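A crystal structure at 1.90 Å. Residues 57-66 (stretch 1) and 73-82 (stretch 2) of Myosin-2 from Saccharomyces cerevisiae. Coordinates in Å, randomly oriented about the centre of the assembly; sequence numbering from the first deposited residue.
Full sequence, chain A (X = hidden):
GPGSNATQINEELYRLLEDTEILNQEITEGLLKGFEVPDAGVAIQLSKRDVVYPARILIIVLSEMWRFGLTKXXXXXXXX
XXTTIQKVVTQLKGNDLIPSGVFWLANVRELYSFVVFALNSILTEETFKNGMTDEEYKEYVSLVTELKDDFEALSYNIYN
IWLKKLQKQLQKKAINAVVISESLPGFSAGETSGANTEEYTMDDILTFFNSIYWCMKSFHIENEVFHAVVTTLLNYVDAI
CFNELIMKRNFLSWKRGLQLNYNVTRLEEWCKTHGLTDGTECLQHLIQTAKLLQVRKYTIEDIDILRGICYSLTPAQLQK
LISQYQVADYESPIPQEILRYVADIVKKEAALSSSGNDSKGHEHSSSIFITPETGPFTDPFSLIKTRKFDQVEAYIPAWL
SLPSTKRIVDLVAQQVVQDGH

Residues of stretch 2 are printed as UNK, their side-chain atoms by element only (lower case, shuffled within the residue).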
ATOM      1  N   ILE A  57      23.406   0.503  -3.752  1.00 33.91           N
ATOM      2  CA  ILE A  57      24.425   1.527  -4.014  1.00 38.12           C
ATOM      3  C   ILE A  57      24.651   2.448  -2.794  1.00 35.87           C
ATOM      4  O   ILE A  57      25.790   2.721  -2.407  1.00 34.46           O
ATOM      5  CB  ILE A  57      24.043   2.348  -5.244  1.00 37.11           C
ATOM      6  CG1 ILE A  57      24.189   1.454  -6.469  1.00 38.43           C
ATOM      7  CG2 ILE A  57      24.940   3.574  -5.359  1.00 38.60           C
ATOM      8  CD1 ILE A  57      23.627   2.048  -7.773  1.00 40.33           C
ATOM      9  N   LEU A  58      23.560   2.917  -2.194  1.00 34.71           N
ATOM     10  CA  LEU A  58      23.624   3.749  -0.997  1.00 34.38           C
ATOM     11  C   LEU A  58      24.360   3.051   0.134  1.00 35.71           C
ATOM     12  O   LEU A  58      25.150   3.666   0.842  1.00 37.01           O
ATOM     13  CB  LEU A  58      22.204   4.111  -0.525  1.00 30.19           C
ATOM     14  CG  LEU A  58      21.402   5.019  -1.458  1.00 34.14           C
ATOM     15  CD1 LEU A  58      19.947   5.200  -0.933  1.00 28.48           C
ATOM     16  CD2 LEU A  58      22.072   6.362  -1.606  1.00 35.13           C
ATOM     17  N   ILE A  59      24.069   1.769   0.303  1.00 33.15           N
ATOM     18  CA  ILE A  59      24.710   0.958   1.338  1.00 33.78           C
ATOM     19  C   ILE A  59      26.226   0.894   1.136  1.00 38.48           C
ATOM     20  O   ILE A  59      27.012   0.990   2.100  1.00 38.56           O
ATOM     21  CB  ILE A  59      24.086  -0.479   1.363  1.00 28.82           C
ATOM     22  CG1 ILE A  59      22.672  -0.407   1.979  1.00 32.58           C
ATOM     23  CG2 ILE A  59      24.963  -1.460   2.151  1.00 33.05           C
ATOM     24  CD1 ILE A  59      21.789  -1.654   1.666  1.00 37.54           C
ATOM     25  N   ILE A  60      26.663   0.757  -0.108  1.00 40.25           N
ATOM     26  CA  ILE A  60      28.109   0.684  -0.350  1.00 40.41           C
ATOM     27  C   ILE A  60      28.770   2.012   0.014  1.00 41.41           C
ATOM     28  O   ILE A  60      29.778   2.050   0.734  1.00 45.66           O
ATOM     29  CB  ILE A  60      28.405   0.327  -1.798  1.00 40.24           C
ATOM     30  CG1 ILE A  60      27.993  -1.126  -2.031  1.00 45.33           C
ATOM     31  CG2 ILE A  60      29.893   0.537  -2.112  1.00 45.01           C
ATOM     32  CD1 ILE A  60      27.731  -1.481  -3.467  1.00 50.26           C
ATOM     33  N   VAL A  61      28.195   3.095  -0.489  1.00 35.65           N
ATOM     34  CA  VAL A  61      28.698   4.436  -0.226  1.00 40.97           C
ATOM     35  C   VAL A  61      28.727   4.711   1.262  1.00 40.98           C
ATOM     36  O   VAL A  61      29.744   5.154   1.789  1.00 43.95           O
ATOM     37  CB  VAL A  61      27.840   5.522  -0.902  1.00 40.50           C
ATOM     38  CG1 VAL A  61      28.216   6.904  -0.363  1.00 40.10           C
ATOM     39  CG2 VAL A  61      27.989   5.448  -2.404  1.00 37.62           C
ATOM     40  N   LEU A  62      27.612   4.444   1.929  1.00 37.91           N
ATOM     41  CA  LEU A  62      27.467   4.715   3.360  1.00 38.32           C
ATOM     42  C   LEU A  62      28.506   4.007   4.186  1.00 41.18           C
ATOM     43  O   LEU A  62      29.195   4.593   5.041  1.00 41.35           O
ATOM     44  CB  LEU A  62      26.070   4.279   3.841  1.00 36.82           C
ATOM     45  CG  LEU A  62      25.816   4.457   5.347  1.00 42.63           C
ATOM     46  CD1 LEU A  62      26.056   5.886   5.760  1.00 41.78           C
ATOM     47  CD2 LEU A  62      24.369   4.054   5.743  1.00 41.24           C
ATOM     48  N   SER A  63      28.616   2.718   3.938  1.00 40.20           N
ATOM     49  CA  SER A  63      29.550   1.936   4.708  1.00 46.61           C
ATOM     50  C   SER A  63      30.990   2.355   4.435  1.00 49.76           C
ATOM     51  O   SER A  63      31.828   2.292   5.348  1.00 46.31           O
ATOM     52  CB  SER A  63      29.343   0.449   4.440  1.00 56.73           C
ATOM     53  OG  SER A  63      29.484   0.143   3.080  1.00 63.00           O
ATOM     54  N   GLU A  64      31.300   2.799   3.214  1.00 45.76           N
ATOM     55  CA  GLU A  64      32.678   3.226   2.946  1.00 46.57           C
ATOM     56  C   GLU A  64      32.956   4.504   3.722  1.00 46.46           C
ATOM     57  O   GLU A  64      34.049   4.680   4.276  1.00 51.39           O
ATOM     58  CB  GLU A  64      32.946   3.449   1.456  1.00 49.38           C
ATOM     59  CG  GLU A  64      33.106   2.189   0.681  1.00 51.33           C
ATOM     60  CD  GLU A  64      34.233   1.336   1.220  1.00 54.84           C
ATOM     61  OE1 GLU A  64      35.357   1.852   1.361  1.00 59.05           O
ATOM     62  OE2 GLU A  64      33.988   0.150   1.511  1.00 53.58           O
ATOM     63  N   MET A  65      31.957   5.392   3.772  1.00 44.06           N
ATOM     64  CA  MET A  65      32.108   6.605   4.571  1.00 48.90           C
ATOM     65  C   MET A  65      32.391   6.266   6.038  1.00 55.06           C
ATOM     66  O   MET A  65      33.302   6.839   6.659  1.00 52.74           O
ATOM     67  CB  MET A  65      30.865   7.471   4.460  1.00 49.14           C
ATOM     68  CG  MET A  65      30.776   8.228   3.160  1.00 47.41           C
ATOM     69  SD  MET A  65      29.209   9.120   3.125  1.00 46.07           S
ATOM     70  CE  MET A  65      29.378  10.020   1.588  1.00 42.86           C
ATOM     71  N   TRP A  66      31.631   5.322   6.593  1.00 50.21           N
ATOM     72  CA  TRP A  66      31.897   4.905   7.971  1.00 49.79           C
ATOM     73  C   TRP A  66      33.278   4.295   8.128  1.00 53.17           C
ATOM     74  O   TRP A  66      33.996   4.640   9.060  1.00 53.95           O
ATOM     75  CB  TRP A  66      30.853   3.916   8.456  1.00 48.30           C
ATOM     76  CG  TRP A  66      29.551   4.559   8.660  1.00 48.09           C
ATOM     77  CD1 TRP A  66      29.302   5.897   8.786  1.00 49.08           C
ATOM     78  CD2 TRP A  66      28.292   3.903   8.745  1.00 44.62           C
ATOM     79  NE1 TRP A  66      27.963   6.107   8.953  1.00 45.72           N
ATOM     80  CE2 TRP A  66      27.318   4.899   8.935  1.00 42.63           C
ATOM     81  CE3 TRP A  66      27.899   2.566   8.697  1.00 40.89           C
ATOM     82  CZ2 TRP A  66      25.978   4.607   9.078  1.00 43.55           C
ATOM     83  CZ3 TRP A  66      26.550   2.270   8.812  1.00 40.06           C
ATOM     84  CH2 TRP A  66      25.605   3.291   9.011  1.00 45.66           C
ATOM     85  N   UNK A  73      30.407  13.412   6.847  1.00 63.26           N
ATOM     86  CA  UNK A  73      29.991  13.310   5.452  1.00 56.39           C
ATOM     87  C   UNK A  73      28.768  12.394   5.361  1.00 54.27           C
ATOM     88  O   UNK A  73      27.882  12.631   4.545  1.00 50.43           O
ATOM     89  c   UNK A  73      33.172  14.058   5.344  1.00 64.62           C
ATOM     90  o   UNK A  73      33.149  13.389   6.391  1.00 66.33           O
ATOM     91  c   UNK A  73      32.218  13.776   4.197  1.00 58.81           C
ATOM     92  c   UNK A  73      31.105  12.776   4.544  1.00 57.93           C
ATOM     93  n   UNK A  73      34.035  15.053   5.144  1.00 62.89           N
ATOM     94  N   UNK A  74      28.730  11.350   6.192  1.00 51.10           N
ATOM     95  CA  UNK A  74      27.626  10.396   6.132  1.00 49.38           C
ATOM     96  C   UNK A  74      26.346  11.049   6.621  1.00 50.81           C
ATOM     97  O   UNK A  74      25.262  10.811   6.076  1.00 47.50           O
ATOM     98  c   UNK A  74      27.932   9.146   6.955  1.00 52.08           C
ATOM     99  o   UNK A  74      27.992   9.449   8.338  1.00 51.26           O
ATOM    100  N   UNK A  75      26.463  11.905   7.627  1.00 57.83           N
ATOM    101  CA  UNK A  75      25.277  12.545   8.160  1.00 62.48           C
ATOM    102  C   UNK A  75      24.642  13.486   7.123  1.00 59.49           C
ATOM    103  O   UNK A  75      23.424  13.470   6.922  1.00 54.70           O
ATOM    104  o   UNK A  75      23.825  14.149  12.455  1.00 95.78           O
ATOM    105  o   UNK A  75      26.008  14.138  12.125  1.00 98.15           O
ATOM    106  c   UNK A  75      25.615  13.286   9.446  1.00 69.89           C
ATOM    107  c   UNK A  75      24.842  13.806  11.805  1.00 93.42           C
ATOM    108  c   UNK A  75      24.644  12.945  10.569  1.00 81.84           C
ATOM    109  N   UNK A  76      25.484  14.279   6.461  1.00 61.52           N
ATOM    110  CA  UNK A  76      25.085  15.135   5.342  1.00 58.23           C
ATOM    111  C   UNK A  76      24.418  14.343   4.215  1.00 54.28           C
ATOM    112  O   UNK A  76      23.298  14.650   3.768  1.00 54.79           O
ATOM    113  o   UNK A  76      26.143  16.302   3.467  1.00 64.88           O
ATOM    114  c   UNK A  76      26.313  15.878   4.807  1.00 62.54           C
ATOM    115  N   UNK A  77      25.124  13.311   3.772  1.00 49.07           N
ATOM    116  CA  UNK A  77      24.639  12.390   2.753  1.00 45.72           C
ATOM    117  C   UNK A  77      23.265  11.780   3.119  1.00 42.19           C
ATOM    118  O   UNK A  77      22.332  11.772   2.309  1.00 39.83           O
ATOM    119  c   UNK A  77      25.006   8.927   2.306  1.00 39.07           C
ATOM    120  c   UNK A  77      25.709  11.322   2.565  1.00 39.04           C
ATOM    121  c   UNK A  77      25.333  10.229   0.323  1.00 42.50           C
ATOM    122  c   UNK A  77      24.730   7.925   0.155  1.00 39.74           C
ATOM    123  c   UNK A  77      25.306  10.146   1.712  1.00 40.54           C
ATOM    124  c   UNK A  77      25.034   9.133  -0.453  1.00 41.60           C
ATOM    125  c   UNK A  77      24.718   7.821   1.542  1.00 40.65           C
ATOM    126  N   UNK A  78      23.141  11.301   4.353  1.00 42.75           N
ATOM    127  CA  UNK A  78      21.917  10.631   4.798  1.00 43.46           C
ATOM    128  C   UNK A  78      20.727  11.577   4.873  1.00 40.81           C
ATOM    129  O   UNK A  78      19.621  11.210   4.490  1.00 37.86           O
ATOM    130  c   UNK A  78      23.496   8.460   7.593  1.00 56.25           C
ATOM    131  c   UNK A  78      22.388   7.632   5.493  1.00 34.24           C
ATOM    132  c   UNK A  78      22.128   9.993   6.166  1.00 44.53           C
ATOM    133  c   UNK A  78      23.038   8.789   6.156  1.00 48.61           C
ATOM    134  N   UNK A  79      20.944  12.781   5.397  1.00 43.46           N
ATOM    135  CA  UNK A  79      19.867  13.756   5.462  1.00 42.72           C
ATOM    136  C   UNK A  79      19.323  14.048   4.068  1.00 42.85           C
ATOM    137  O   UNK A  79      18.114  14.161   3.885  1.00 42.27           O
ATOM    138  c   UNK A  79      20.341  15.025   6.114  1.00 46.63           C
ATOM    139  N   UNK A  80      20.213  14.168   3.088  1.00 43.81           N
ATOM    140  CA  UNK A  80      19.797  14.342   1.699  1.00 42.89           C
ATOM    141  C   UNK A  80      19.031  13.142   1.157  1.00 40.81           C
ATOM    142  O   UNK A  80      18.009  13.302   0.454  1.00 39.68           O
ATOM    143  c   UNK A  80      21.184  16.902  -0.083  1.00 75.22           C
ATOM    144  c   UNK A  80      21.006  14.587   0.809  1.00 48.44           C
ATOM    145  n   UNK A  80      22.139  17.653  -0.619  1.00 88.55           N
ATOM    146  o   UNK A  80      20.006  16.950  -0.453  1.00 72.80           O
ATOM    147  c   UNK A  80      21.620  15.948   0.993  1.00 61.81           C
ATOM    148  N   UNK A  81      19.533  11.943   1.458  1.00 36.44           N
ATOM    149  CA  UNK A  81      18.880  10.720   1.003  1.00 33.98           C
ATOM    150  C   UNK A  81      17.465  10.627   1.604  1.00 35.68           C
ATOM    151  O   UNK A  81      16.492  10.371   0.888  1.00 29.96           O
ATOM    152  c   UNK A  81      18.832   8.206   1.297  1.00 30.58           C
ATOM    153  c   UNK A  81      19.705   9.456   1.371  1.00 36.68           C
ATOM    154  c   UNK A  81      20.870   9.327   0.421  1.00 38.76           C
ATOM    155  N   UNK A  82      17.341  10.864   2.906  1.00 36.21           N
ATOM    156  CA  UNK A  82      16.019  10.719   3.553  1.00 35.50           C
ATOM    157  C   UNK A  82      14.985  11.694   2.947  1.00 34.11           C
ATOM    158  O   UNK A  82      13.842  11.302   2.596  1.00 31.63           O
ATOM    159  c   UNK A  82      16.953   9.868   5.797  1.00 44.28           C
ATOM    160  c   UNK A  82      17.509  10.387   7.112  1.00 50.37           C
ATOM    161  c   UNK A  82      16.153  10.949   5.061  1.00 41.75           C
ATOM    162  c   UNK A  82      16.087   8.677   6.056  1.00 41.58           C
TER

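Position 73 carries three carbons in a row, the third bearing one oxygen and one nitrogen, a primary amide on a two-methylene arm. Its CA-to-CB bond points toward stretch 1, yet the amide end leads away, so Met-65 SD meets only the base of the side chain, 4.4 Å from CB of position 73: Gln-73.

Position 74 has one carbon followed by one oxygen. The side chain is short, and the backbones are close here: Met-65 SD lies 3.6 Å from CA of position 74, and Leu-62 CD1 lies 3.9 Å from its CB. The oxygen sits near the plane of the Trp-66 ring, at the edge, 3.4 Å from Trp-66 NE1. This is Ser-74.

Position 75 has three carbons, the last carrying two oxygens, a carboxylate. Its CA-to-CB bond points away from stretch 1, and the residue is exposed and poorly ordered: Glu-75. Position 76 repeats the pattern of one carbon and one oxygen and touches nothing on stretch 1, giving Ser-76; its OG is hydrogen-bonded elsewhere in the structure.

Position 77 shows one carbon and then a six-carbon ring without a heteroatom. Val-61 CG1 stands over one ring face, 4.0 Å from the centroid of the position 77 ring and 26° off the normal. Leu-58 CD2 reaches a ring carbon of position 77 at 3.6 Å, obliquely. Met-65 SD is also oblique, 4.7 Å from the centroid of the position 77 ring. The ring identifies Phe-77.

At position 78, four carbons fork at the second. The CA-to-CB bond points sideways, but the end comes nearer, bringing a terminal carbon of position 78 to 4.1 Å from Leu-62 CD1: Leu-78.

A single carbon at position 79, out of reach of stretch 1, defines Ala-79. Position 80 has three carbons ending in one oxygen and one nitrogen, without a contact, hence Gln-80. Position 81 has a first carbon that itself carries two more. Its CA-to-CB bond points toward stretch 1, and a terminal carbon of position 81 packs 3.8 Å from Leu-58 CD2: Val-81. Position 82, with four carbons forked at the second and out of reach, is Leu-82.

The helices run nearly antiparallel, at 157°, with axes 9.7 Å apart at closest approach. The CA atoms of Met-65 and Ser-74 are 6.1 Å apart, against 8.7 Å for those of Leu-58 and Val-81; at this wider end Leu-58 CD2 meets Phe-77 CZ and Val-81 CG2. Phe-77 is central: it has the largest area covered by the other stretch, 91 Å², and touches Leu-58, Val-61, Leu-62 and Met-65. The contacts are mostly apolar, and 437 Å² is buried.

Stretch 2 (73-82) QSESFLAQVL
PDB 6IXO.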